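Local coordinates for clostripain-related protein (Bacteroides thetaiotaomicron, PDB 6N9J), which probably hydrolyses peptide bonds as a secreted cysteine protease of the C11 (clostripain) family, and can be trapped covalently by a peptide-based inhibitor, at residues A[51-56]-A[128-133]; A[73-78]-A[97-102]; A[245-250]-A[311-316]; A[274-279]-A[291-296]. All blocks are in the same frame, centred on the assembly; numbering follows the deposited sequence.

Contact 1. Residues A[51-56]-A[128-133]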
loop_
_atom_site.group_PDB
_atom_site.type_symbol
_atom_site.label_atom_id
_atom_site.label_comp_id
_atom_site.label_asym_id
_atom_site.label_seq_id
_atom_site.Cartn_x
_atom_site.Cartn_y
_atom_site.Cartn_z
ATOM N N TYR A 51 -6.368 -1.502 -14.919
ATOM C CA TYR A 51 -5.219 -1.685 -15.798
ATOM C C TYR A 51 -4.513 -2.978 -15.414
ATOM O O TYR A 51 -4.018 -3.115 -14.295
ATOM C CB TYR A 51 -4.240 -0.514 -15.721
ATOM C CG TYR A 51 -2.940 -0.813 -16.440
ATOM C CD1 TYR A 51 -2.845 -0.684 -17.820
ATOM C CD2 TYR A 51 -1.811 -1.250 -15.739
ATOM C CE1 TYR A 51 -1.669 -0.971 -18.488
ATOM C CE2 TYR A 51 -0.629 -1.534 -16.397
ATOM C CZ TYR A 51 -0.558 -1.392 -17.766
ATOM O OH TYR A 51 0.622 -1.679 -18.427
ATOM N N MET A 52 -4.466 -3.922 -16.338
ATOM C CA MET A 52 -4.031 -5.277 -16.009
ATOM C C MET A 52 -2.824 -5.699 -16.840
ATOM O O MET A 52 -2.926 -5.840 -18.064
ATOM C CB MET A 52 -5.192 -6.250 -16.222
ATOM C CG MET A 52 -4.790 -7.703 -16.377
ATOM S SD MET A 52 -4.695 -8.566 -14.814
ATOM C CE MET A 52 -6.378 -9.085 -14.578
ATOM N N ASP A 53 -1.675 -5.875 -16.188
ATOM C CA ASP A 53 -0.487 -6.359 -16.896
ATOM C C ASP A 53 0.027 -7.635 -16.240
ATOM O O ASP A 53 0.598 -7.596 -15.156
ATOM C CB ASP A 53 0.615 -5.288 -16.935
ATOM C CG ASP A 53 1.852 -5.744 -17.703
ATOM O OD1 ASP A 53 1.779 -6.774 -18.411
ATOM O OD2 ASP A 53 2.902 -5.064 -17.630
ATOM N N LYS A 54 -0.200 -8.761 -16.912
ATOM C CA LYS A 54 0.247 -10.069 -16.446
ATOM C C LYS A 54 1.409 -10.598 -17.279
ATOM O O LYS A 54 1.875 -11.713 -17.059
ATOM C CB LYS A 54 -0.897 -11.084 -16.499
ATOM C CG LYS A 54 -2.009 -10.867 -15.490
ATOM C CD LYS A 54 -3.160 -11.841 -15.752
ATOM C CE LYS A 54 -2.647 -13.273 -15.904
ATOM N NZ LYS A 54 -3.745 -14.254 -16.120
ATOM N N GLY A 55 1.858 -9.817 -18.254
ATOM C CA GLY A 55 2.990 -10.224 -19.064
ATOM C C GLY A 55 2.796 -10.070 -20.556
ATOM O O GLY A 55 3.673 -9.552 -21.246
ATOM N N SER A 56 1.652 -10.523 -21.058
ATOM C CA SER A 56 1.375 -10.476 -22.490
ATOM C C SER A 56 1.083 -9.054 -22.957
ATOM O O SER A 56 1.952 -8.185 -22.915
ATOM C CB SER A 56 0.199 -11.391 -22.840
ATOM O OG SER A 56 0.497 -12.738 -22.533
ATOM N N GLY A 128 6.363 -1.931 -6.832
ATOM C CA GLY A 128 6.062 -2.448 -8.154
ATOM C C GLY A 128 7.242 -3.108 -8.839
ATOM O O GLY A 128 8.384 -2.656 -8.748
ATOM N N GLN A 129 6.961 -4.207 -9.518
ATOM C CA GLN A 129 7.987 -4.885 -10.281
ATOM C C GLN A 129 7.429 -5.303 -11.628
ATOM O O GLN A 129 6.277 -5.728 -11.733
ATOM C CB GLN A 129 8.515 -6.099 -9.526
ATOM C CG GLN A 129 9.613 -6.837 -10.261
ATOM C CD GLN A 129 9.994 -8.122 -9.564
ATOM O OE1 GLN A 129 9.134 -8.858 -9.065
ATOM N NE2 GLN A 129 11.290 -8.394 -9.503
ATOM N N ASP A 130 8.253 -5.143 -12.651
ATOM C CA ASP A 130 7.977 -5.644 -13.985
ATOM C C ASP A 130 9.229 -6.371 -14.463
ATOM O O ASP A 130 10.280 -5.745 -14.619
ATOM C CB ASP A 130 7.607 -4.490 -14.920
ATOM C CG ASP A 130 7.141 -4.960 -16.280
ATOM O OD1 ASP A 130 7.981 -5.495 -17.046
ATOM O OD2 ASP A 130 5.945 -4.763 -16.589
ATOM N N THR A 131 9.132 -7.686 -14.671
ATOM C CA THR A 131 10.283 -8.473 -15.134
ATOM C C THR A 131 10.197 -8.845 -16.620
ATOM O O THR A 131 10.881 -9.766 -17.074
ATOM C CB THR A 131 10.464 -9.779 -14.307
ATOM O OG1 THR A 131 9.292 -10.596 -14.407
ATOM C CG2 THR A 131 10.733 -9.466 -12.847
ATOM N N GLY A 132 9.382 -8.113 -17.374
ATOM C CA GLY A 132 9.200 -8.372 -18.796
ATOM C C GLY A 132 10.471 -8.283 -19.619
ATOM O O GLY A 132 10.778 -9.182 -20.402
ATOM N N ASN A 133 11.207 -7.191 -19.451
ATOM C CA ASN A 133 12.500 -7.024 -20.113
ATOM C C ASN A 133 13.524 -6.520 -19.102
ATOM O O ASN A 133 13.785 -5.321 -19.020
ATOM C CB ASN A 133 12.392 -6.057 -21.295
ATOM C CG ASN A 133 13.693 -5.937 -22.080
ATOM O OD1 ASN A 133 14.435 -6.911 -22.245
ATOM N ND2 ASN A 133 13.975 -4.733 -22.569
#

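Contact 2. Residues A[73-78]-A[97-102]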
loop_
_atom_site.group_PDB
_atom_site.type_symbol
_atom_site.label_atom_id
_atom_site.label_comp_id
_atom_site.label_asym_id
_atom_site.label_seq_id
_atom_site.Cartn_x
_atom_site.Cartn_y
_atom_site.Cartn_z
ATOM N N ASP A 73 -15.624 -3.612 -20.606
ATOM C CA ASP A 73 -15.406 -2.692 -21.720
ATOM C C ASP A 73 -13.930 -2.302 -21.785
ATOM O O ASP A 73 -13.349 -1.852 -20.795
ATOM C CB ASP A 73 -16.281 -1.443 -21.597
ATOM C CG ASP A 73 -17.741 -1.691 -22.006
ATOM O OD1 ASP A 73 -18.018 -2.681 -22.725
ATOM O OD2 ASP A 73 -18.612 -0.880 -21.617
ATOM N N VAL A 74 -13.334 -2.482 -22.954
ATOM C CA VAL A 74 -11.938 -2.137 -23.168
ATOM C C VAL A 74 -11.781 -0.672 -23.591
ATOM O O VAL A 74 -12.302 -0.238 -24.624
ATOM C CB VAL A 74 -11.306 -3.061 -24.235
ATOM C CG1 VAL A 74 -9.849 -2.672 -24.496
ATOM C CG2 VAL A 74 -11.438 -4.519 -23.809
ATOM N N ILE A 75 -11.066 0.083 -22.766
ATOM C CA ILE A 75 -10.758 1.478 -23.042
ATOM C C ILE A 75 -9.540 1.568 -23.945
ATOM O O ILE A 75 -9.548 2.249 -24.963
ATOM C CB ILE A 75 -10.497 2.248 -21.740
ATOM C CG1 ILE A 75 -11.726 2.151 -20.835
ATOM C CG2 ILE A 75 -10.104 3.697 -22.033
ATOM C CD1 ILE A 75 -11.485 2.582 -19.413
ATOM N N ALA A 76 -8.488 0.856 -23.565
ATOM C CA ALA A 76 -7.258 0.865 -24.338
ATOM C C ALA A 76 -6.503 -0.451 -24.182
ATOM O O ALA A 76 -6.605 -1.147 -23.173
ATOM C CB ALA A 76 -6.379 2.046 -23.930
ATOM N N THR A 77 -5.758 -0.792 -25.215
ATOM C CA THR A 77 -4.975 -2.001 -25.210
ATOM C C THR A 77 -3.546 -1.570 -25.494
ATOM O O THR A 77 -3.320 -0.511 -26.097
ATOM C CB THR A 77 -5.490 -3.017 -26.249
ATOM O OG1 THR A 77 -4.913 -4.304 -25.995
ATOM C CG2 THR A 77 -5.150 -2.560 -27.667
ATOM N N TYR A 78 -2.584 -2.368 -25.045
ATOM C CA TYR A 78 -1.184 -1.982 -25.157
ATOM C C TYR A 78 -0.297 -3.117 -25.650
ATOM O O TYR A 78 -0.617 -4.294 -25.469
ATOM C CB TYR A 78 -0.657 -1.497 -23.804
ATOM C CG TYR A 78 -1.472 -0.400 -23.163
ATOM C CD1 TYR A 78 -2.561 -0.700 -22.345
ATOM C CD2 TYR A 78 -1.148 0.939 -23.360
ATOM C CE1 TYR A 78 -3.312 0.309 -21.756
ATOM C CE2 TYR A 78 -1.890 1.955 -22.765
ATOM C CZ TYR A 78 -2.971 1.635 -21.973
ATOM O OH TYR A 78 -3.706 2.649 -21.393
ATOM N N PHE A 97 -8.403 8.763 -16.421
ATOM C CA PHE A 97 -9.152 9.801 -15.740
ATOM C C PHE A 97 -9.671 10.841 -16.712
ATOM O O PHE A 97 -10.470 11.689 -16.331
ATOM C CB PHE A 97 -8.294 10.453 -14.655
ATOM C CG PHE A 97 -7.814 9.483 -13.629
ATOM C CD1 PHE A 97 -8.717 8.790 -12.849
ATOM C CD2 PHE A 97 -6.464 9.231 -13.469
ATOM C CE1 PHE A 97 -8.281 7.870 -11.913
ATOM C CE2 PHE A 97 -6.022 8.317 -12.529
ATOM C CZ PHE A 97 -6.939 7.633 -11.753
ATOM N N SER A 98 -9.221 10.764 -17.964
ATOM C CA SER A 98 -9.773 11.595 -19.025
ATOM C C SER A 98 -11.062 11.004 -19.574
ATOM O O SER A 98 -12.019 11.728 -19.833
ATOM C CB SER A 98 -8.776 11.771 -20.166
ATOM O OG SER A 98 -7.748 12.655 -19.772
ATOM N N HIS A 99 -11.085 9.689 -19.761
ATOM C CA HIS A 99 -12.288 9.037 -20.263
ATOM C C HIS A 99 -13.370 9.018 -19.194
ATOM O O HIS A 99 -14.552 8.979 -19.501
ATOM C CB HIS A 99 -11.990 7.605 -20.728
ATOM C CG HIS A 99 -11.409 7.524 -22.104
ATOM N ND1 HIS A 99 -10.146 7.986 -22.409
ATOM C CD2 HIS A 99 -11.925 7.046 -23.262
ATOM C CE1 HIS A 99 -9.908 7.793 -23.695
ATOM N NE2 HIS A 99 -10.972 7.224 -24.235
ATOM N N TYR A 100 -12.966 9.030 -17.930
ATOM C CA TYR A 100 -13.941 8.922 -16.852
ATOM C C TYR A 100 -13.671 9.905 -15.718
ATOM O O TYR A 100 -13.248 9.519 -14.629
ATOM C CB TYR A 100 -13.987 7.472 -16.346
ATOM C CG TYR A 100 -14.490 6.551 -17.433
ATOM C CD1 TYR A 100 -15.848 6.393 -17.659
ATOM C CD2 TYR A 100 -13.605 5.890 -18.273
ATOM C CE1 TYR A 100 -16.310 5.583 -18.675
ATOM C CE2 TYR A 100 -14.056 5.085 -19.293
ATOM C CZ TYR A 100 -15.403 4.925 -19.484
ATOM O OH TYR A 100 -15.848 4.112 -20.501
ATOM N N PRO A 101 -13.929 11.197 -15.980
ATOM C CA PRO A 101 -13.854 12.202 -14.917
ATOM C C PRO A 101 -14.913 11.919 -13.856
ATOM O O PRO A 101 -15.935 11.286 -14.156
ATOM C CB PRO A 101 -14.148 13.528 -15.642
ATOM C CG PRO A 101 -14.150 13.211 -17.105
ATOM C CD PRO A 101 -14.467 11.757 -17.231
ATOM N N ALA A 102 -14.685 12.391 -12.637
ATOM C CA ALA A 102 -15.653 12.193 -11.570
ATOM C C ALA A 102 -15.497 13.270 -10.502
ATOM O O ALA A 102 -14.590 14.103 -10.571
ATOM C CB ALA A 102 -15.491 10.804 -10.963
#

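Contact 3. Residues A[245-250]-A[311-316]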
loop_
_atom_site.group_PDB
_atom_site.type_symbol
_atom_site.label_atom_id
_atom_site.label_comp_id
_atom_site.label_asym_id
_atom_site.label_seq_id
_atom_site.Cartn_x
_atom_site.Cartn_y
_atom_site.Cartn_z
ATOM N N SER A 245 -3.334 11.929 5.677
ATOM C CA SER A 245 -2.120 12.629 5.246
ATOM C C SER A 245 -2.046 14.086 5.694
ATOM O O SER A 245 -0.951 14.638 5.865
ATOM C CB SER A 245 -1.979 12.551 3.723
ATOM O OG SER A 245 -2.815 13.485 3.069
ATOM N N SER A 246 -3.200 14.709 5.905
ATOM C CA SER A 246 -3.221 16.100 6.325
ATOM C C SER A 246 -2.636 16.273 7.728
ATOM O O SER A 246 -2.326 17.382 8.126
ATOM C CB SER A 246 -4.649 16.670 6.274
ATOM O OG SER A 246 -5.486 16.121 7.284
ATOM N N GLU A 247 -2.476 15.172 8.464
ATOM C CA GLU A 247 -1.965 15.217 9.847
ATOM C C GLU A 247 -0.462 14.917 9.986
ATOM O O GLU A 247 0.091 14.966 11.106
ATOM C CB GLU A 247 -2.758 14.241 10.728
ATOM C CG GLU A 247 -4.266 14.488 10.725
ATOM C CD GLU A 247 -4.616 15.926 11.072
ATOM O OE1 GLU A 247 -4.195 16.409 12.149
ATOM O OE2 GLU A 247 -5.291 16.581 10.251
ATOM N N LEU A 248 0.196 14.612 8.866
ATOM C CA LEU A 248 1.619 14.255 8.886
ATOM C C LEU A 248 2.558 15.416 9.208
ATOM O O LEU A 248 3.599 15.207 9.840
ATOM C CB LEU A 248 2.030 13.638 7.552
ATOM C CG LEU A 248 1.268 12.362 7.175
ATOM C CD1 LEU A 248 1.468 12.028 5.703
ATOM C CD2 LEU A 248 1.707 11.206 8.052
ATOM N N SER A 249 2.219 16.631 8.778
ATOM C CA SER A 249 3.078 17.779 9.066
ATOM C C SER A 249 3.178 18.020 10.583
ATOM O O SER A 249 4.263 18.272 11.100
ATOM C CB SER A 249 2.573 19.040 8.362
ATOM O OG SER A 249 1.280 19.391 8.817
ATOM N N ALA A 250 2.050 17.931 11.284
ATOM C CA ALA A 250 2.038 18.051 12.740
ATOM C C ALA A 250 2.779 16.887 13.392
ATOM O O ALA A 250 3.413 17.050 14.435
ATOM C CB ALA A 250 0.615 18.124 13.265
ATOM N N TYR A 311 0.171 11.455 16.853
ATOM C CA TYR A 311 0.198 10.123 16.256
ATOM C C TYR A 311 -1.214 9.576 16.088
ATOM O O TYR A 311 -1.542 8.994 15.062
ATOM C CB TYR A 311 1.020 9.173 17.119
ATOM C CG TYR A 311 1.315 7.845 16.474
ATOM C CD1 TYR A 311 0.387 6.816 16.503
ATOM C CD2 TYR A 311 2.528 7.616 15.841
ATOM C CE1 TYR A 311 0.657 5.596 15.923
ATOM C CE2 TYR A 311 2.807 6.402 15.254
ATOM C CZ TYR A 311 1.868 5.393 15.302
ATOM O OH TYR A 311 2.136 4.175 14.719
ATOM N N LYS A 312 -2.030 9.723 17.124
ATOM C CA LYS A 312 -3.411 9.258 17.076
ATOM C C LYS A 312 -4.185 9.965 15.962
ATOM O O LYS A 312 -5.003 9.349 15.279
ATOM C CB LYS A 312 -4.100 9.477 18.427
ATOM N N ASN A 313 -3.919 11.262 15.789
ATOM C CA ASN A 313 -4.578 12.057 14.748
ATOM C C ASN A 313 -4.237 11.608 13.331
ATOM O O ASN A 313 -5.050 11.769 12.414
ATOM C CB ASN A 313 -4.216 13.541 14.885
ATOM C CG ASN A 313 -4.900 14.208 16.066
ATOM O OD1 ASN A 313 -5.825 13.656 16.658
ATOM N ND2 ASN A 313 -4.445 15.407 16.409
ATOM N N ALA A 314 -3.032 11.071 13.146
ATOM C CA ALA A 314 -2.584 10.699 11.807
ATOM C C ALA A 314 -2.920 9.252 11.472
ATOM O O ALA A 314 -3.288 8.950 10.336
ATOM C CB ALA A 314 -1.088 10.936 11.657
ATOM N N VAL A 315 -2.769 8.354 12.445
ATOM C CA VAL A 315 -3.071 6.938 12.225
ATOM C C VAL A 315 -4.477 6.681 12.744
ATOM O O VAL A 315 -4.656 6.418 13.921
ATOM C CB VAL A 315 -2.047 6.006 12.939
ATOM C CG1 VAL A 315 -2.350 4.528 12.652
ATOM C CG2 VAL A 315 -0.603 6.375 12.542
ATOM N N ILE A 316 -5.487 6.773 11.879
ATOM C CA ILE A 316 -6.862 6.832 12.379
ATOM C C ILE A 316 -7.567 5.474 12.453
ATOM O O ILE A 316 -8.672 5.365 12.972
ATOM C CB ILE A 316 -7.718 7.796 11.523
ATOM C CG1 ILE A 316 -7.792 7.327 10.072
ATOM C CG2 ILE A 316 -7.149 9.211 11.584
ATOM C CD1 ILE A 316 -8.782 8.123 9.256
HETATM O O HOH W 1 -2.675 16.684 14.125
#

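Contact 4. Residues A[274-279]-A[291-296]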
loop_
_atom_site.group_PDB
_atom_site.type_symbol
_atom_site.label_atom_id
_atom_site.label_comp_id
_atom_site.label_asym_id
_atom_site.label_seq_id
_atom_site.Cartn_x
_atom_site.Cartn_y
_atom_site.Cartn_z
ATOM N N SER A 274 16.378 -4.260 19.644
ATOM C CA SER A 274 15.828 -5.593 19.893
ATOM C C SER A 274 14.462 -5.533 20.572
ATOM O O SER A 274 13.687 -6.484 20.509
ATOM C CB SER A 274 16.799 -6.411 20.757
ATOM N N SER A 275 14.177 -4.410 21.220
ATOM C CA SER A 275 12.957 -4.249 22.003
ATOM C C SER A 275 11.834 -3.574 21.218
ATOM O O SER A 275 10.714 -3.429 21.719
ATOM C CB SER A 275 13.262 -3.452 23.272
ATOM O OG SER A 275 14.033 -2.301 22.963
ATOM N N ILE A 276 12.133 -3.163 19.989
ATOM C CA ILE A 276 11.137 -2.544 19.114
ATOM C C ILE A 276 10.587 -3.554 18.121
ATOM O O ILE A 276 11.353 -4.252 17.467
ATOM C CB ILE A 276 11.738 -1.349 18.344
ATOM C CG1 ILE A 276 12.238 -0.286 19.333
ATOM C CG2 ILE A 276 10.718 -0.767 17.405
ATOM C CD1 ILE A 276 13.172 0.759 18.729
ATOM N N LEU A 277 9.263 -3.641 18.018
ATOM C CA LEU A 277 8.619 -4.519 17.042
ATOM C C LEU A 277 9.183 -4.317 15.635
ATOM O O LEU A 277 9.263 -3.189 15.151
ATOM C CB LEU A 277 7.108 -4.278 17.022
ATOM C CG LEU A 277 6.385 -5.072 15.940
ATOM C CD1 LEU A 277 6.564 -6.577 16.152
ATOM C CD2 LEU A 277 4.931 -4.709 15.919
ATOM N N CYS A 278 9.576 -5.419 14.995
ATOM C CA CYS A 278 10.166 -5.397 13.659
ATOM C C CYS A 278 9.252 -6.101 12.654
ATOM O O CYS A 278 8.807 -7.222 12.903
ATOM C CB CYS A 278 11.558 -6.068 13.676
ATOM S SG CYS A 278 12.279 -6.336 12.029
ATOM N N TYR A 279 8.975 -5.444 11.525
ATOM C CA TYR A 279 8.015 -5.957 10.536
ATOM C C TYR A 279 8.632 -6.881 9.492
ATOM O O TYR A 279 7.910 -7.586 8.798
ATOM C CB TYR A 279 7.302 -4.798 9.832
ATOM C CG TYR A 279 6.376 -4.041 10.756
ATOM C CD1 TYR A 279 5.303 -4.680 11.368
ATOM C CD2 TYR A 279 6.580 -2.694 11.030
ATOM C CE1 TYR A 279 4.452 -3.997 12.219
ATOM C CE2 TYR A 279 5.737 -2.006 11.883
ATOM C CZ TYR A 279 4.674 -2.666 12.474
ATOM O OH TYR A 279 3.832 -1.992 13.332
ATOM N N MET A 291 5.931 3.955 16.522
ATOM C CA MET A 291 5.616 4.308 17.911
ATOM C C MET A 291 6.593 3.632 18.867
ATOM O O MET A 291 6.997 4.221 19.871
ATOM C CB MET A 291 4.173 3.932 18.280
ATOM C CG MET A 291 3.815 4.246 19.761
ATOM S SD MET A 291 3.910 5.996 20.217
ATOM C CE MET A 291 2.320 6.586 19.651
ATOM N N GLY A 292 6.960 2.392 18.542
ATOM C CA GLY A 292 7.897 1.622 19.341
ATOM C C GLY A 292 9.242 2.306 19.364
ATOM O O GLY A 292 9.897 2.373 20.403
ATOM N N LEU A 293 9.638 2.862 18.227
ATOM C CA LEU A 293 10.876 3.638 18.174
ATOM C C LEU A 293 10.832 4.874 19.086
ATOM O O LEU A 293 11.775 5.128 19.835
ATOM C CB LEU A 293 11.185 4.072 16.741
ATOM C CG LEU A 293 12.422 4.962 16.567
ATOM C CD1 LEU A 293 13.652 4.278 17.109
ATOM C CD2 LEU A 293 12.644 5.359 15.114
ATOM N N MET A 294 9.743 5.638 19.018
ATOM C CA MET A 294 9.650 6.912 19.734
ATOM C C MET A 294 9.528 6.714 21.244
ATOM O O MET A 294 10.003 7.537 22.032
ATOM C CB MET A 294 8.467 7.724 19.198
ATOM C CG MET A 294 8.604 8.095 17.717
ATOM S SD MET A 294 9.993 9.206 17.389
ATOM C CE MET A 294 11.011 8.169 16.409
ATOM N N GLN A 295 8.895 5.618 21.646
ATOM C CA GLN A 295 8.795 5.289 23.061
ATOM C C GLN A 295 10.166 5.037 23.661
ATOM O O GLN A 295 10.399 5.334 24.820
ATOM C CB GLN A 295 7.910 4.062 23.282
ATOM C CG GLN A 295 6.432 4.384 23.377
ATOM C CD GLN A 295 5.560 3.152 23.535
ATOM O OE1 GLN A 295 6.064 2.046 23.754
ATOM N NE2 GLN A 295 4.238 3.339 23.437
ATOM N N SER A 296 11.083 4.493 22.876
ATOM C CA SER A 296 12.379 4.131 23.426
ATOM C C SER A 296 13.402 5.260 23.320
ATOM O O SER A 296 14.452 5.195 23.940
ATOM C CB SER A 296 12.910 2.882 22.736
ATOM O OG SER A 296 12.972 3.085 21.343
#

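Contact 1. Residues A[51-56]-A[128-133]
Asp53 and Asp130 make the whole direct contact here, one carboxylate against the other, and the strand that delivers the first of them comes in through Tyr51. The Tyr51 phenol stands off from 128-133 itself, but its OH bonds to Ser83, which also bonds both acids. Two places on, Asp53 is the last strand residue, and its side chain turns toward the opposing segment. With CG anti to the backbone N (chi1 -178°), its OD2 comes within 3.2 Å of Asp130 OD2. The two side chains cross at about a right angle and their carboxylate planes are turned 44° apart. Both segments sit where a strand gives out, 46-53 at the C-terminal end of a parallel strand in the central sheet and 127-130 in a separate hairpin; in the caspase-like fold of clan CD peptidases that end of the parallel strands is the side carrying the active site. The two facing oxygens are both acceptors, close together without a hydrogen bond between them. Ser83 bridges the two acids: its OG is hydrogen-bonded to Asp53 OD2 and its backbone N to Asp130 OD2. Past Lys54 the chain reaches Gly55, whose N gives a hydrogen bond of 3.0 Å to Asp53 OD1, an Asx turn that fixes the carboxylate's rotation. Asp130 repeats the device, its OD1 accepting from Gly132 N at 3.0 Å, and in both turns the N-H comes from above the carboxylate plane.

Contact 2. Residues A[73-78]-A[97-102]
The backbones of 73-78 and 97-102 stay well apart, 8.2 Å at their closest CA atoms, which belong to Ile75 and His99. Ile75 and Ala76 form a classic beta bulge opposite Leu60, at the outer margin of the large sheet, where the chain turns a corner between strands 70-74 and 76-77. On the other side helix 86-99 is just ending, with Tyr100 the first residue to leave helical angles. Ile75 spans the gap by itself, sending one branch to each of two rings. Its CG1 lies anti to the carbonyl carbon (chi1 -58°) and carries CD1 to Tyr100, where CD1 meets CE2 at 3.6 Å in an oblique approach. The Tyr100 side chain also leans on Asn47, Leu49 and Arg62, so the tyrosine ties the end of the helix to strands 46-53 and 59-65. His99 is held from its own helix, ND1 bonding to Thr95 O, and this helps set the way its ring is turned. That ring offers a face to the other branch: Ile75 CG2 makes a CH-pi contact 4.0 Å from the His99 ring centroid, only 12° off the ring normal.

Contact 3. Residues A[245-250]-A[311-316]
Glu247 lays its aliphatic part across the last turn of helix 301-314, with CG 3.3 Å from Asn313 O and CB 3.7 Å from Ala314 CA. This is the place where two neighbouring antiparallel strands of the central sheet meet their helices: strand 239-244 runs out into a short 3-10 turn ahead of helix 248-259, while helix 301-314 passes directly into strand 315-327. The backbones close to 5.0 Å between Glu247 CA and Ala314 CA, and a backbone bond from Ala314 to Lys244 ties the same corner. Ala314 is buried, and its small methyl packs against the glutamate, CB to CB, at 3.8 Å. The Glu247 chain is bent at chi2 (-53°), which folds the carboxylate back over its own turn instead of sending it across the helix. There Ser246 OG donates to Glu247 OE2 over 3.0 Å on the anti side; the same hydroxyl is also bonded to Lys244 NZ. The other oxygen faces Asn313, whose amide plane stands 82° from the carboxylate. A water links the pair, accepting from Asn313 ND2 at 3.2 Å and donating to Glu247 OE1.

Contact 4. Residues A[274-279]-A[291-296]
The irregular segment 274-279 passes close by one turn of helix 290-297, its Ile276 CA only 5.3 Å from the CA of Gly292. That closeness depends on the glycine: with no side chain there, Ile276 can settle straight onto the helix backbone. Its CG1 rests 3.7 Å from Gly292 O, and CG2 lies beside the peptide that joins Gly292 to Leu293. The chain runs on extended (chi2 165°), taking CD1 on to the helix surface at Leu293 and Ser296. There CD1 is 3.7 Å from Leu293 CA and also meets the buried Leu293 side chain, CD1 to CD1, at 3.9 Å. The Ser296 hydroxyl comes up to the same methyl, OG to Ile276 CD1 3.5 Å. The hydroxyl is already engaged: Ser296 OG donates to Leu293 O at 2.8 Å, tilted above the carbonyl plane, and Ser296 N reaches that same oxygen from the same face. Serine OG thus folds back on its own helix, so the oxygen meets the isoleucine methyl by van der Waals contact alone. Backbone bonds from Leu277 to Asp289 and from Tyr279 to Tyr287 run the loop beside the strand that leads into this helix, while Asp289 OD2 bonds Gly292 N in the first turn. The result is a loop packed on a helix at a glycine, one branched apolar side chain lying on the backbone there, in the helical region beyond the central sheet of this clostripain-family protein.

How the contacts relate
The four contacts fall into two touching pairs. Contacts 1 and 2 meet where Tyr51 CE1 packs on Tyr78 CE1 at 3.9 Å; contacts 3 and 4 join through Tyr311 and Met291, which bring consecutive helices 290-297 and 301-314 together. Contacts 1, 2 and 3 all reach the large sheet, contact 3 at other strands than the first two; contact 4 does not. Contact 1 lies across the chain's centre from contacts 3 and 4, with its centre about 36 Å from that of contact 4. Chemistry follows place. Contact 1 is buried, yet wholly polar, whereas contact 2 is apolar and aromatic at the surface. Contacts 3 and 4 are partly buried; the former adds a water bridge to its packing, and the latter relies on a single isoleucine.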